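PDB 5Y5R: pyrethroid hydrolase from Sphingobium faniae, which hydrolyses pyrethroid pesticides such as cypermethrin and permethrin at their ester bond, releasing an aromatic alcohol and a cyclopropanecarboxylic acid. Local coordinates for residues L26-Y31 against I244-D249; M54-T58 against A82-L87; A62-A66 against H91-V95; L195-A199 against Q210-Q214. All blocks are in the same frame, centred on the assembly; numbering follows the deposited sequence.

Contact 1: residues L26-Y31 against I244-D249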
loop_
_atom_site.group_PDB
_atom_site.type_symbol
_atom_site.label_atom_id
_atom_site.label_comp_id
_atom_site.label_asym_id
_atom_site.label_seq_id
_atom_site.Cartn_x
_atom_site.Cartn_y
_atom_site.Cartn_z
ATOM N N LEU A 26 -11.955 -8.274 -9.569
ATOM C CA LEU A 26 -11.166 -7.756 -10.688
ATOM C C LEU A 26 -10.958 -8.824 -11.767
ATOM O O LEU A 26 -10.941 -8.506 -12.965
ATOM C CB LEU A 26 -9.825 -7.207 -10.168
ATOM C CG LEU A 26 -9.881 -5.976 -9.242
ATOM C CD1 LEU A 26 -8.536 -5.681 -8.577
ATOM C CD2 LEU A 26 -10.326 -4.764 -10.003
ATOM N N GLU A 27 -10.818 -10.095 -11.371
ATOM C CA GLU A 27 -10.720 -11.178 -12.351
ATOM C C GLU A 27 -11.964 -11.258 -13.230
ATOM O O GLU A 27 -11.881 -11.677 -14.388
ATOM C CB GLU A 27 -10.448 -12.504 -11.644
ATOM C CG GLU A 27 -8.992 -12.612 -11.216
ATOM C CD GLU A 27 -8.655 -13.837 -10.385
ATOM O OE1 GLU A 27 -9.573 -14.455 -9.788
ATOM O OE2 GLU A 27 -7.437 -14.162 -10.327
ATOM N N ALA A 28 -13.127 -10.894 -12.693
ATOM C CA ALA A 28 -14.337 -10.835 -13.501
ATOM C C ALA A 28 -14.285 -9.694 -14.517
ATOM O O ALA A 28 -14.948 -9.763 -15.557
ATOM C CB ALA A 28 -15.563 -10.670 -12.595
ATOM N N ARG A 29 -13.500 -8.646 -14.248
ATOM C CA ARG A 29 -13.293 -7.564 -15.204
ATOM C C ARG A 29 -12.278 -7.924 -16.278
ATOM O O ARG A 29 -11.877 -7.057 -17.075
ATOM C CB ARG A 29 -12.833 -6.296 -14.471
ATOM C CG ARG A 29 -13.901 -5.570 -13.705
ATOM C CD ARG A 29 -14.752 -4.810 -14.706
ATOM N NE ARG A 29 -15.322 -3.592 -14.143
ATOM C CZ ARG A 29 -14.974 -2.364 -14.520
ATOM N NH1 ARG A 29 -15.554 -1.327 -13.958
ATOM N NH2 ARG A 29 -14.053 -2.178 -15.464
ATOM N N GLY A 30 -11.854 -9.184 -16.314
ATOM C CA GLY A 30 -10.967 -9.646 -17.346
ATOM C C GLY A 30 -9.516 -9.387 -17.073
ATOM O O GLY A 30 -8.709 -9.408 -18.009
ATOM N N TYR A 31 -9.132 -9.228 -15.808
ATOM C CA TYR A 31 -7.745 -8.959 -15.486
ATOM C C TYR A 31 -7.129 -10.158 -14.790
ATOM O O TYR A 31 -7.789 -10.890 -14.046
ATOM C CB TYR A 31 -7.614 -7.732 -14.585
ATOM C CG TYR A 31 -7.930 -6.447 -15.278
ATOM C CD1 TYR A 31 -6.999 -5.872 -16.114
ATOM C CD2 TYR A 31 -9.150 -5.807 -15.107
ATOM C CE1 TYR A 31 -7.259 -4.689 -16.760
ATOM C CE2 TYR A 31 -9.430 -4.611 -15.764
ATOM C CZ TYR A 31 -8.469 -4.065 -16.588
ATOM O OH TYR A 31 -8.676 -2.895 -17.263
ATOM N N ILE A 244 -10.921 0.486 -9.063
ATOM C CA ILE A 244 -9.635 0.016 -9.589
ATOM C C ILE A 244 -9.758 -0.381 -11.059
ATOM O O ILE A 244 -8.886 -0.062 -11.878
ATOM C CB ILE A 244 -9.073 -1.148 -8.746
ATOM C CG1 ILE A 244 -8.772 -0.700 -7.318
ATOM C CG2 ILE A 244 -7.833 -1.714 -9.386
ATOM C CD1 ILE A 244 -8.716 -1.877 -6.295
ATOM N N ALA A 245 -10.820 -1.110 -11.406
ATOM C CA ALA A 245 -10.975 -1.596 -12.781
ATOM C C ALA A 245 -11.242 -0.443 -13.765
ATOM O O ALA A 245 -10.702 -0.435 -14.886
ATOM C CB ALA A 245 -12.062 -2.673 -12.822
ATOM N N ASP A 246 -12.042 0.553 -13.361
ATOM C CA ASP A 246 -12.251 1.732 -14.215
ATOM C C ASP A 246 -10.937 2.456 -14.494
ATOM O O ASP A 246 -10.745 2.999 -15.584
ATOM C CB ASP A 246 -13.261 2.681 -13.581
ATOM C CG ASP A 246 -14.611 2.042 -13.430
ATOM O OD1 ASP A 246 -14.807 0.996 -14.083
ATOM O OD2 ASP A 246 -15.460 2.541 -12.656
ATOM N N PHE A 247 -10.041 2.525 -13.497
ATOM C CA PHE A 247 -8.712 3.083 -13.722
ATOM C C PHE A 247 -7.902 2.209 -14.668
ATOM O O PHE A 247 -7.274 2.707 -15.603
ATOM C CB PHE A 247 -7.984 3.268 -12.377
ATOM C CG PHE A 247 -6.613 3.907 -12.493
ATOM C CD1 PHE A 247 -6.479 5.232 -12.881
ATOM C CD2 PHE A 247 -5.465 3.196 -12.154
ATOM C CE1 PHE A 247 -5.220 5.825 -12.984
ATOM C CE2 PHE A 247 -4.210 3.780 -12.240
ATOM C CZ PHE A 247 -4.087 5.101 -12.660
ATOM N N ALA A 248 -7.894 0.896 -14.434
ATOM C CA ALA A 248 -7.094 0.022 -15.282
ATOM C C ALA A 248 -7.552 0.087 -16.730
ATOM O O ALA A 248 -6.720 0.013 -17.644
ATOM C CB ALA A 248 -7.174 -1.409 -14.777
ATOM N N ASP A 249 -8.864 0.281 -16.946
ATOM C CA ASP A 249 -9.432 0.310 -18.301
ATOM C C ASP A 249 -8.877 1.458 -19.133
ATOM O O ASP A 249 -8.819 1.361 -20.368
ATOM C CB ASP A 249 -10.956 0.444 -18.245
ATOM C CG ASP A 249 -11.673 -0.833 -17.791
ATOM O OD1 ASP A 249 -11.042 -1.908 -17.574
ATOM O OD2 ASP A 249 -12.909 -0.718 -17.606
#
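The end of helix 23-28 and the turn behind it lean on the C-terminal part of helix 237-249, burying 370 Å². Leu26 CA lies 6.5 Å from Ala245 CA, the closest CA approach, and Leu26 CD2 sits 3.9 Å from Ala245 CB and 4.0 Å from Ile244 CG2, making a small apolar patch. Arg29 follows the helix and reaches across to two carboxylates one helical turn apart: its NH1 gives a very short 2.4 Å hydrogen bond to Asp246 OD1, and its NH2 a weak one of 2.8 Å to Asp249 OD2, bent to 125°. Both are part of a salt-bridge network, and one face of the guanidinium is covered by Ala245 CB, 3.3 Å from Arg29 NH2. Gly30 turns the chain with phi/psi of 85/23, where a CB would run into Arg29 O. This turn delivers Tyr31, whose OH donates to Asp249 OD1 at 2.6 Å while its CZ packs 3.5 Å from Ala248 CB. Leu26 touches Val33, Ile244 and Ala248 touch Ile6, and Tyr31 meets Val3 and Ile6, so both helices lie on one face of the alpha/beta-hydrolase sheet. Asp249 spends one oxygen on Arg29 and the other on Tyr31. The chemistry thus divides: charges meet along the outer edge, while small alanines let aliphatic and aromatic side chains approach closely beneath.

Contact 2: residues M54-T58 against A82-L87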
loop_
_atom_site.group_PDB
_atom_site.type_symbol
_atom_site.label_atom_id
_atom_site.label_comp_id
_atom_site.label_asym_id
_atom_site.label_seq_id
_atom_site.Cartn_x
_atom_site.Cartn_y
_atom_site.Cartn_z
HETATM N N MSE A 54 15.217 -2.033 -0.634
HETATM C CA MSE A 54 13.924 -2.012 -1.306
HETATM C C MSE A 54 13.887 -2.880 -2.544
HETATM O O MSE A 54 12.858 -3.470 -2.842
HETATM C CB MSE A 54 13.536 -0.583 -1.670
HETATM C CG MSE A 54 13.067 0.207 -0.446
HETATM SE SE MSE A 54 11.387 -0.460 0.275
HETATM C CE MSE A 54 10.129 0.414 -1.013
ATOM N N GLU A 55 14.994 -2.906 -3.284
ATOM C CA GLU A 55 15.078 -3.794 -4.433
ATOM C C GLU A 55 14.782 -5.215 -4.000
ATOM O O GLU A 55 14.086 -5.956 -4.701
ATOM C CB GLU A 55 16.477 -3.729 -5.071
ATOM C CG GLU A 55 16.623 -4.602 -6.349
ATOM C CD GLU A 55 16.741 -6.104 -6.061
ATOM O OE1 GLU A 55 17.225 -6.448 -4.959
ATOM O OE2 GLU A 55 16.271 -6.936 -6.895
ATOM N N HIS A 56 15.291 -5.592 -2.820
ATOM C CA HIS A 56 15.029 -6.906 -2.244
ATOM C C HIS A 56 13.591 -7.034 -1.772
ATOM O O HIS A 56 12.943 -8.060 -2.005
ATOM C CB HIS A 56 15.972 -7.149 -1.068
ATOM C CG HIS A 56 15.862 -8.523 -0.492
ATOM N ND1 HIS A 56 16.180 -8.803 0.819
ATOM C CD2 HIS A 56 15.481 -9.697 -1.049
ATOM C CE1 HIS A 56 15.994 -10.091 1.050
ATOM N NE2 HIS A 56 15.570 -10.656 -0.069
ATOM N N TYR A 57 13.108 -6.020 -1.034
ATOM C CA TYR A 57 11.742 -6.031 -0.509
ATOM C C TYR A 57 10.719 -6.184 -1.634
ATOM O O TYR A 57 9.743 -6.926 -1.493
ATOM C CB TYR A 57 11.476 -4.727 0.277
ATOM C CG TYR A 57 10.257 -4.727 1.191
ATOM C CD1 TYR A 57 10.117 -5.685 2.192
ATOM C CD2 TYR A 57 9.283 -3.727 1.112
ATOM C CE1 TYR A 57 9.031 -5.697 3.016
ATOM C CE2 TYR A 57 8.178 -3.735 1.975
ATOM C CZ TYR A 57 8.057 -4.727 2.902
ATOM O OH TYR A 57 6.987 -4.726 3.780
ATOM N N THR A 58 10.925 -5.490 -2.756
ATOM C CA THR A 58 9.923 -5.413 -3.810
ATOM C C THR A 58 10.134 -6.465 -4.894
ATOM O O THR A 58 9.423 -6.456 -5.911
ATOM C CB THR A 58 9.924 -4.015 -4.443
ATOM O OG1 THR A 58 11.253 -3.605 -4.801
ATOM C CG2 THR A 58 9.409 -3.009 -3.431
ATOM N N ALA A 82 4.965 3.082 -0.655
ATOM C CA ALA A 82 6.411 3.262 -0.798
ATOM C C ALA A 82 6.977 2.275 -1.810
ATOM O O ALA A 82 7.874 2.615 -2.588
ATOM C CB ALA A 82 7.114 3.112 0.556
ATOM N N SER A 83 6.447 1.055 -1.828
ATOM C CA SER A 83 6.897 0.043 -2.779
ATOM C C SER A 83 6.497 0.377 -4.227
ATOM O O SER A 83 7.283 0.150 -5.157
ATOM C CB SER A 83 6.335 -1.312 -2.361
ATOM O OG SER A 83 6.931 -1.714 -1.130
ATOM N N ILE A 84 5.264 0.844 -4.455
ATOM C CA ILE A 84 4.841 1.063 -5.843
ATOM C C ILE A 84 5.570 2.255 -6.434
ATOM O O ILE A 84 5.756 2.322 -7.649
ATOM C CB ILE A 84 3.312 1.231 -6.008
ATOM C CG1 ILE A 84 2.867 2.651 -5.660
ATOM C CG2 ILE A 84 2.542 0.192 -5.227
ATOM C CD1 ILE A 84 1.437 2.931 -6.071
ATOM N N SER A 85 5.917 3.255 -5.609
ATOM C CA SER A 85 6.763 4.341 -6.084
ATOM C C SER A 85 8.170 3.840 -6.424
ATOM O O SER A 85 8.779 4.249 -7.421
ATOM C CB SER A 85 6.813 5.441 -5.020
ATOM O OG SER A 85 5.524 5.977 -4.765
ATOM N N TRP A 86 8.743 2.998 -5.568
ATOM C CA TRP A 86 10.067 2.479 -5.870
ATOM C C TRP A 86 10.038 1.638 -7.143
ATOM O O TRP A 86 10.867 1.818 -8.039
ATOM C CB TRP A 86 10.589 1.682 -4.676
ATOM C CG TRP A 86 12.046 1.408 -4.754
ATOM C CD1 TRP A 86 13.043 2.071 -4.112
ATOM C CD2 TRP A 86 12.675 0.366 -5.510
ATOM N NE1 TRP A 86 14.261 1.517 -4.426
ATOM C CE2 TRP A 86 14.056 0.470 -5.290
ATOM C CE3 TRP A 86 12.201 -0.638 -6.361
ATOM C CZ2 TRP A 86 14.967 -0.393 -5.887
ATOM C CZ3 TRP A 86 13.116 -1.505 -6.949
ATOM C CH2 TRP A 86 14.476 -1.367 -6.710
ATOM N N LEU A 87 9.050 0.756 -7.256
ATOM C CA LEU A 87 8.910 -0.092 -8.439
ATOM C C LEU A 87 8.647 0.717 -9.702
ATOM O O LEU A 87 9.204 0.421 -10.765
ATOM C CB LEU A 87 7.766 -1.066 -8.221
ATOM C CG LEU A 87 8.065 -2.275 -7.335
ATOM C CD1 LEU A 87 6.770 -2.831 -6.742
ATOM C CD2 LEU A 87 8.751 -3.298 -8.159
#
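Trp86 loses the most surface, 85 Å², then selenomethionine Met54 with 73 Å² and Thr58 with 72 Å²; their CA-to-CB bonds all point toward the opposing segment. The indole lies flat against the short helix 54-57: Met54 CB stands 3.6 Å from the centroid of the Trp86 five-membered ring, 14° off the normal, a CH-pi contact, and Glu55 CA is 3.4 Å from Trp86 CH2. Beyond the indole, the Met54 side chain continues so that its CE lies 3.5 Å from Ala82 O and 3.7 Å from Ser83 CA. Thr58 puts its CG2 3.6 Å from Ser83 OG and its CB 3.9 Å from Leu87 CG; its OG1 turns back to the helix it ends, donating to Met54 O at 2.5 Å. Helix 80-90 follows strand 71-77 and the probable nucleophile elbow (Gly76, Ser78, Gly80) of the alpha/beta-hydrolase fold, with Ile84 and Leu87 facing Leu74. With that hydroxyl satisfied locally and no hydrogen bonds between the segments, shape and dispersion hold them.

Contact 3: residues A62-A66 against H91-V95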
loop_
_atom_site.group_PDB
_atom_site.type_symbol
_atom_site.label_atom_id
_atom_site.label_comp_id
_atom_site.label_asym_id
_atom_site.label_seq_id
_atom_site.Cartn_x
_atom_site.Cartn_y
_atom_site.Cartn_z
ATOM N N ALA A 62 8.617 -7.326 -8.877
ATOM C CA ALA A 62 9.438 -7.204 -10.071
ATOM C C ALA A 62 9.411 -8.510 -10.848
ATOM O O ALA A 62 9.382 -8.505 -12.085
ATOM C CB ALA A 62 10.872 -6.820 -9.702
ATOM N N ASP A 63 9.394 -9.639 -10.123
ATOM C CA ASP A 63 9.228 -10.947 -10.749
ATOM C C ASP A 63 7.921 -11.036 -11.537
ATOM O O ASP A 63 7.909 -11.532 -12.666
ATOM C CB ASP A 63 9.257 -12.059 -9.700
ATOM C CG ASP A 63 10.563 -12.119 -8.903
ATOM O OD1 ASP A 63 11.613 -11.628 -9.381
ATOM O OD2 ASP A 63 10.534 -12.710 -7.799
ATOM N N ILE A 64 6.805 -10.589 -10.945
ATOM C CA ILE A 64 5.517 -10.699 -11.628
ATOM C C ILE A 64 5.516 -9.816 -12.866
ATOM O O ILE A 64 5.170 -10.258 -13.968
ATOM C CB ILE A 64 4.352 -10.316 -10.695
ATOM C CG1 ILE A 64 4.118 -11.364 -9.606
ATOM C CG2 ILE A 64 3.027 -10.176 -11.525
ATOM C CD1 ILE A 64 3.078 -10.934 -8.604
ATOM N N LEU A 65 5.968 -8.568 -12.706
ATOM C CA LEU A 65 6.029 -7.627 -13.818
ATOM C C LEU A 65 6.900 -8.159 -14.947
ATOM O O LEU A 65 6.687 -7.818 -16.117
ATOM C CB LEU A 65 6.564 -6.269 -13.345
ATOM C CG LEU A 65 5.759 -5.375 -12.397
ATOM C CD1 LEU A 65 6.609 -4.222 -11.784
ATOM C CD2 LEU A 65 4.593 -4.823 -13.138
ATOM N N ALA A 66 7.901 -8.971 -14.609
ATOM C CA ALA A 66 8.794 -9.532 -15.610
ATOM C C ALA A 66 8.038 -10.403 -16.605
ATOM O O ALA A 66 8.293 -10.338 -17.814
ATOM C CB ALA A 66 9.886 -10.346 -14.914
ATOM N N HIS A 91 10.811 0.055 -13.024
ATOM C CA HIS A 91 10.115 -0.653 -14.098
ATOM C C HIS A 91 9.078 0.252 -14.768
ATOM O O HIS A 91 7.936 -0.154 -14.983
ATOM C CB HIS A 91 9.445 -1.896 -13.533
ATOM C CG HIS A 91 10.374 -2.781 -12.767
ATOM N ND1 HIS A 91 11.194 -3.704 -13.376
ATOM C CD2 HIS A 91 10.599 -2.895 -11.436
ATOM C CE1 HIS A 91 11.901 -4.338 -12.455
ATOM N NE2 HIS A 91 11.558 -3.867 -11.269
ATOM N N PRO A 92 9.449 1.485 -15.130
ATOM C CA PRO A 92 8.446 2.400 -15.678
ATOM C C PRO A 92 7.890 1.905 -16.981
ATOM O O PRO A 92 6.798 2.327 -17.369
ATOM C CB PRO A 92 9.225 3.705 -15.867
ATOM C CG PRO A 92 10.573 3.259 -16.159
ATOM C CD PRO A 92 10.796 2.076 -15.247
ATOM N N ASP A 93 8.667 1.094 -17.707
ATOM C CA ASP A 93 8.215 0.516 -18.965
ATOM C C ASP A 93 7.158 -0.560 -18.763
ATOM O O ASP A 93 6.491 -0.947 -19.731
ATOM C CB ASP A 93 9.411 -0.037 -19.760
ATOM C CG ASP A 93 10.282 -1.034 -18.958
ATOM O OD1 ASP A 93 10.539 -0.844 -17.736
ATOM O OD2 ASP A 93 10.733 -2.023 -19.579
ATOM N N LYS A 94 7.010 -1.072 -17.544
ATOM C CA LYS A 94 6.036 -2.118 -17.276
ATOM C C LYS A 94 4.787 -1.620 -16.561
ATOM O O LYS A 94 3.762 -2.313 -16.580
ATOM C CB LYS A 94 6.692 -3.245 -16.470
ATOM C CG LYS A 94 7.855 -3.926 -17.198
ATOM C CD LYS A 94 7.396 -5.204 -17.876
ATOM C CE LYS A 94 8.542 -5.984 -18.466
ATOM N NZ LYS A 94 8.060 -7.298 -19.023
ATOM N N VAL A 95 4.842 -0.448 -15.936
ATOM C CA VAL A 95 3.745 0.078 -15.140
ATOM C C VAL A 95 3.021 1.135 -15.965
ATOM O O VAL A 95 3.629 2.116 -16.407
ATOM C CB VAL A 95 4.240 0.667 -13.808
ATOM C CG1 VAL A 95 3.058 1.181 -12.993
ATOM C CG2 VAL A 95 5.053 -0.402 -12.998
#
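Two weak hydrogen bonds provide the polar part of this contact, both from Lys94. Its NZ lies 3.3 Å from Leu65 O and 3.3 Å from Ala66 O, carbonyls near the C-terminal end of helix 59-67, where the helix dipole presents its negative pole; a positive ammonium group is electrostatically well placed there. The chain of Lys94 runs close to the helix on its way, with CD only 3.2 Å from Leu65 O.

Outward from these bonds, packing centres on Leu65, which has 89 Å² covered. Its CD1 touches His91 CB at 4.1 Å and Val95 CG2 at 4.3 Å, while its CD2 is 4.2 Å from Lys94 CB. One turn earlier, Ala62 CB meets His91 NE2 at 3.4 Å, a van der Waals contact with the imidazole. The CA spacing follows the same pattern: 6.5 Å for Leu65 with Lys94, but 7.7 Å for Ala62 with His91, so the segments draw together toward the lysine.

The loop 91-94 leads from helix 80-90 into strand 95-101, and the contact therefore lays helix 59-67 against the connection entering the central parallel sheet. Lys94 pairs through its backbone with Ser72, where strand 71-77 begins, and Leu65 and Val95 both touch Leu74 of that strand; Leu65 also reaches Ile7 of strand 3-9.

Contact 4: residues L195-A199 against Q210-Q214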
loop_
_atom_site.group_PDB
_atom_site.type_symbol
_atom_site.label_atom_id
_atom_site.label_comp_id
_atom_site.label_asym_id
_atom_site.label_seq_id
_atom_site.Cartn_x
_atom_site.Cartn_y
_atom_site.Cartn_z
ATOM N N LEU A 195 -3.403 7.654 -9.234
ATOM C CA LEU A 195 -4.703 7.772 -8.587
ATOM C C LEU A 195 -4.543 7.548 -7.091
ATOM O O LEU A 195 -3.887 6.579 -6.669
ATOM C CB LEU A 195 -5.702 6.778 -9.197
ATOM C CG LEU A 195 -6.991 6.478 -8.444
ATOM C CD1 LEU A 195 -7.839 7.731 -8.396
ATOM C CD2 LEU A 195 -7.735 5.350 -9.165
ATOM N N TYR A 196 -5.127 8.447 -6.296
ATOM C CA TYR A 196 -5.237 8.290 -4.854
ATOM C C TYR A 196 -6.682 7.957 -4.497
ATOM O O TYR A 196 -7.594 8.726 -4.799
ATOM C CB TYR A 196 -4.802 9.558 -4.111
ATOM C CG TYR A 196 -4.383 9.289 -2.672
ATOM C CD1 TYR A 196 -5.316 9.176 -1.658
ATOM C CD2 TYR A 196 -3.050 9.113 -2.352
ATOM C CE1 TYR A 196 -4.914 8.916 -0.342
ATOM C CE2 TYR A 196 -2.648 8.852 -1.056
ATOM C CZ TYR A 196 -3.570 8.751 -0.062
ATOM O OH TYR A 196 -3.122 8.476 1.211
ATOM N N ILE A 197 -6.888 6.825 -3.838
ATOM C CA ILE A 197 -8.193 6.463 -3.290
ATOM C C ILE A 197 -8.136 6.754 -1.805
ATOM O O ILE A 197 -7.449 6.041 -1.064
ATOM C CB ILE A 197 -8.548 4.988 -3.546
ATOM C CG1 ILE A 197 -8.473 4.662 -5.037
ATOM C CG2 ILE A 197 -9.939 4.674 -2.980
ATOM C CD1 ILE A 197 -8.980 3.276 -5.388
ATOM N N GLU A 198 -8.828 7.819 -1.381
ATOM C CA GLU A 198 -8.883 8.199 0.017
ATOM C C GLU A 198 -9.890 7.317 0.726
ATOM O O GLU A 198 -10.942 6.982 0.174
ATOM C CB GLU A 198 -9.341 9.660 0.215
ATOM C CG GLU A 198 -8.745 10.723 -0.650
ATOM C CD GLU A 198 -9.454 12.086 -0.448
ATOM O OE1 GLU A 198 -10.702 12.131 -0.371
ATOM O OE2 GLU A 198 -8.768 13.109 -0.361
ATOM N N ALA A 199 -9.584 6.997 1.972
ATOM C CA ALA A 199 -10.510 6.382 2.921
ATOM C C ALA A 199 -10.917 7.487 3.893
ATOM O O ALA A 199 -10.099 7.910 4.718
ATOM C CB ALA A 199 -9.846 5.206 3.632
ATOM N N GLN A 210 -3.669 12.270 4.397
ATOM C CA GLN A 210 -3.876 11.792 3.045
ATOM C C GLN A 210 -3.896 12.951 2.075
ATOM O O GLN A 210 -3.180 12.943 1.069
ATOM C CB GLN A 210 -5.180 11.008 2.974
ATOM C CG GLN A 210 -5.113 9.667 3.660
ATOM C CD GLN A 210 -6.444 8.994 3.699
ATOM O OE1 GLN A 210 -6.980 8.564 2.655
ATOM N NE2 GLN A 210 -7.026 8.933 4.891
ATOM N N ARG A 211 -4.715 13.967 2.368
ATOM C CA ARG A 211 -4.840 15.084 1.427
ATOM C C ARG A 211 -3.578 15.940 1.384
ATOM O O ARG A 211 -3.293 16.567 0.355
ATOM C CB ARG A 211 -6.066 15.953 1.762
ATOM C CG ARG A 211 -7.404 15.239 1.549
ATOM C CD ARG A 211 -8.647 15.912 2.142
ATOM N NE ARG A 211 -9.844 15.178 1.715
ATOM C CZ ARG A 211 -11.092 15.335 2.162
ATOM N NH1 ARG A 211 -12.051 14.549 1.684
ATOM N NH2 ARG A 211 -11.403 16.237 3.073
ATOM N N GLN A 212 -2.822 15.980 2.486
ATOM C CA GLN A 212 -1.572 16.727 2.517
ATOM C C GLN A 212 -0.538 16.067 1.625
ATOM O O GLN A 212 0.221 16.743 0.917
ATOM C CB GLN A 212 -1.089 16.830 3.973
ATOM C CG GLN A 212 0.084 17.760 4.192
ATOM C CD GLN A 212 -0.321 19.206 4.019
ATOM O OE1 GLN A 212 -1.401 19.613 4.459
ATOM N NE2 GLN A 212 0.539 19.991 3.390
HETATM N N MSE A 213 -0.521 14.742 1.603
HETATM C CA MSE A 213 0.378 14.031 0.719
HETATM C C MSE A 213 0.049 14.273 -0.755
HETATM O O MSE A 213 0.948 14.532 -1.556
HETATM C CB MSE A 213 0.353 12.540 1.060
HETATM C CG MSE A 213 1.099 12.304 2.357
HETATM SE SE MSE A 213 1.262 10.428 2.872
HETATM C CE MSE A 213 -0.590 10.005 3.144
ATOM N N GLN A 214 -1.231 14.184 -1.117
ATOM C CA GLN A 214 -1.609 14.564 -2.484
ATOM C C GLN A 214 -1.147 15.979 -2.798
ATOM O O GLN A 214 -0.541 16.227 -3.846
ATOM C CB GLN A 214 -3.124 14.455 -2.678
ATOM C CG GLN A 214 -3.631 13.071 -2.502
ATOM C CD GLN A 214 -5.125 13.020 -2.372
ATOM O OE1 GLN A 214 -5.870 13.305 -3.320
ATOM N NE2 GLN A 214 -5.582 12.664 -1.196
#
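Strand 195-199 and helix 210-214 run almost antiparallel, at 163°, with their axes 10.0 Å apart at closest approach, a spacing suited to a helix packed on a sheet. The CA of Glu198 is 6.9 Å from that of Gln210, and the CA of Tyr196 is 7.6 Å from that of Gln214. Gln210 binds the strand's backbone like a further peptide group: its OE1 accepts from Ala199 N at 3.1 Å, and its NE2 donates to Ala199 O at 3.2 Å. The same NE2 also bonds to Leu205 O.

Glu198 faces Arg211 in a salt bridge, with Arg211 NE to Glu198 OE2 at 3.1 Å and a weak second bond from Arg211 NH1 to Glu198 OE1 at 3.4 Å; Ser225 supplies OE1 with another partner. Gln214 NE2 adds a weak bond to Glu198 OE2 at 3.3 Å. Gln214 CG also lies 4.2 Å from the centroid of the Tyr196 ring, a CH-pi contact over its face. Tyr196 OH, bonded to Ala103 O, is 3.5 Å from CE of the selenomethionine Met213.

Strand 194-199, helix 207-216 and strand 222-226 form a beta-alpha-beta unit. The loop leaving Ala199 carries Asp202, probably the charge-relay acid, which Gln210 touches. Strand 95-101 flanks strand 194-199 on one edge and strand 222-226 on the other, while Leu195 and Ile197 face helix 237-249.

How the contacts relate
Contacts 1, 2 and 4 are largely buried, whereas contact 3 is only partly so. The sheet separates contact 1 from contacts 2 and 3: Ile73 and Leu75 of strand 71-77 meet helix 237-249, while Leu74 between them meets the other two. Those are neighbours, with helices 54-57 and 59-67, consecutive in the chain, on one side and helix 80-90 with its exit loop on the other; Leu87 CD2 touches Ala62 N at 4.1 Å. Contact 4, a strand-helix contact within the sheet, reaches contact 1 where Leu195 CD2 lies 3.8 Å from Phe247 CG. Salt bridges mark contacts 1 and 4, weak lysine-carbonyl bonds contact 3, and apolar packing contact 2.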